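Local coordinates for protein galactose mutarotase related enzyme (PDB 3Q1N) that is a galactose mutarotase-like protein that probably binds carbohydrate and may act as a sugar isomerase such as an aldose 1-epimerase, at residues A[85-88]-A[89-92]. Numbering follows the deposited sequence.
With NO3 (nitrate ion), chain E.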
ATOM      1  N   ASP A  85      11.302   4.645  20.410  1.00 19.05           N
ATOM      2  CA  ASP A  85      12.415   3.792  20.008  1.00 20.11           C
ATOM      3  C   ASP A  85      13.181   4.353  18.793  1.00 18.91           C
ATOM      4  O   ASP A  85      13.505   3.621  17.834  1.00 20.10           O
ATOM      5  CB  ASP A  85      11.900   2.384  19.736  1.00 20.71           C
ATOM      6  CG  ASP A  85      11.433   1.675  21.012  1.00 25.26           C
ATOM      7  OD1 ASP A  85      11.802   2.134  22.118  1.00 30.64           O
ATOM      8  OD2 ASP A  85      10.723   0.663  20.904  1.00 31.31           O
ATOM      9  N   LYS A  86      13.471   5.649  18.848  1.00 18.92           N
ATOM     10  CA  LYS A  86      14.179   6.351  17.763  0.75 18.99           C
ATOM     11  C   LYS A  86      15.683   6.167  17.895  1.00 18.97           C
ATOM     12  O   LYS A  86      16.275   6.488  18.929  1.00 18.76           O
ATOM     13  CB  LYS A  86      13.804   7.842  17.733  0.75 19.83           C
ATOM     14  CG  LYS A  86      14.640   8.753  16.811  0.75 21.35           C
ATOM     15  CD  LYS A  86      14.429   8.428  15.343  0.75 22.48           C
ATOM     16  CE  LYS A  86      15.040   9.489  14.388  0.75 22.01           C
ATOM     17  NZ  LYS A  86      16.482   9.388  14.151  0.75 18.68           N
ATOM     18  N   SER A  87      16.290   5.590  16.872  1.00 17.87           N
ATOM     19  CA  SER A  87      17.754   5.534  16.749  1.00 18.50           C
ATOM     20  C   SER A  87      18.099   6.182  15.422  1.00 17.84           C
ATOM     21  O   SER A  87      17.211   6.679  14.738  1.00 16.45           O
ATOM     22  CB  SER A  87      18.253   4.082  16.799  1.00 19.08           C
ATOM     23  OG  SER A  87      17.853   3.395  15.661  1.00 21.71           O
ATOM     24  N   ASP A  88      19.376   6.181  15.034  1.00 17.45           N
ATOM     25  CA  ASP A  88      19.742   6.893  13.824  0.50 17.80           C
ATOM     26  C   ASP A  88      19.151   6.248  12.593  1.00 17.34           C
ATOM     27  O   ASP A  88      18.818   6.961  11.646  1.00 17.41           O
ATOM     28  CB  ASP A  88      21.254   7.021  13.696  0.50 17.91           C
ATOM     29  CG  ASP A  88      21.841   7.812  14.835  0.50 18.13           C
ATOM     30  OD1 ASP A  88      21.205   8.804  15.240  0.50 17.62           O
ATOM     31  OD2 ASP A  88      22.904   7.437  15.354  0.50 19.53           O
ATOM     32  N   SER A  89      19.000   4.916  12.632  1.00 17.00           N
ATOM     33  CA  SER A  89      18.589   4.175  11.460  0.50 16.79           C
ATOM     34  C   SER A  89      17.212   3.514  11.580  1.00 16.57           C
ATOM     35  O   SER A  89      16.776   2.833  10.650  1.00 17.05           O
ATOM     36  CB  SER A  89      19.665   3.135  11.142  0.50 16.96           C
ATOM     37  OG  SER A  89      19.978   2.400  12.315  0.50 16.03           O
ATOM     38  N   ALA A  90      16.500   3.722  12.694  1.00 16.19           N
ATOM     39  CA  ALA A  90      15.183   3.088  12.889  1.00 15.66           C
ATOM     40  C   ALA A  90      14.299   3.966  13.765  1.00 15.48           C
ATOM     41  O   ALA A  90      14.793   4.754  14.596  1.00 17.39           O
ATOM     42  CB  ALA A  90      15.263   1.647  13.531  1.00 15.72           C
ATOM     43  N   VAL A  91      12.990   3.753  13.623  1.00 14.41           N
ATOM     44  CA  VAL A  91      12.033   4.482  14.422  1.00 14.40           C
ATOM     45  C   VAL A  91      10.712   3.765  14.423  1.00 13.90           C
ATOM     46  O   VAL A  91      10.375   3.094  13.442  1.00 14.93           O
ATOM     47  CB  VAL A  91      11.854   5.930  13.920  1.00 14.05           C
ATOM     48  CG1 VAL A  91      11.334   5.953  12.480  1.00 15.03           C
ATOM     49  CG2 VAL A  91      10.879   6.726  14.850  1.00 14.32           C
ATOM     50  N   THR A  92       9.945   3.927  15.510  1.00 14.40           N
ATOM     51  CA  THR A  92       8.649   3.265  15.653  1.00 13.70           C
ATOM     52  C   THR A  92       7.571   4.330  15.837  1.00 13.90           C
ATOM     53  O   THR A  92       7.763   5.323  16.582  1.00 14.65           O
ATOM     54  CB  THR A  92       8.625   2.238  16.838  1.00 13.49           C
ATOM     55  OG1 THR A  92       9.550   1.181  16.575  1.00 14.70           O
ATOM     56  CG2 THR A  92       7.249   1.617  17.034  1.00 15.19           C
TER
HETATM   57  N   NO3 E 297      21.837   5.500  17.382  1.00 40.00           N
HETATM   58  O1  NO3 E 297      23.050   5.518  18.072  1.00 40.49           O
HETATM   59  O2  NO3 E 297      21.728   4.828  16.169  1.00 40.41           O
HETATM   60  O3  NO3 E 297      20.730   6.121  17.964  1.00 40.56           O
HETATM   61  O   HOH W   1      12.243   1.655  16.260  1.00 17.07           O
HETATM   62  O   HOH W   2      10.052  -0.609  18.626  1.00 24.89           O
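Ser87 and Ala90 join the two arms of a tight reversal, and residues 85-88 and 89-92 run nearly antiparallel, 159° apart. Ser87 N gives a nearly straight hydrogen bond to Ala90 O (2.8 Å). The same oxygen takes a CA-H...O contact from Lys86 CA (3.6 Å). Asp88 and Ser89 have the backbone torsions of a type I beta turn. Ser87 chi1 of 68° turns OG across to Ala90 N, which gives it a weak, bent hydrogen bond (3.3 Å, N-H...O 123°). This is the end of a beta hairpin. It links strands 82-84 and 90-96 at the edge of an antiparallel sheet of the galactose mutarotase beta-sandwich. Asp85, in a left-handed backbone conformation, follows strand 82-84. It meets Thr92 through two waters: one donates to Asp85 O and the other to Asp85 OD2 (water O to OD2 2.7 Å). Both waters bond to Thr92 OG1, as does Thr114. On the opposite face from Ser87 OG, one of two Lys86 conformers bends at chi2 and crosses Val91, with CD 3.9 Å from Val91 CB. The same conformer bends again at chi4, and NZ turns back to bond Ser87 O (2.9 Å) from above the carbonyl plane. Ile5 of strand 2-6 packs against Lys86 and Val91. At the outer side of the turn, Asp88 N donates to O2 of a nitrate ion (2.9 Å), probably from the crystallisation liquor.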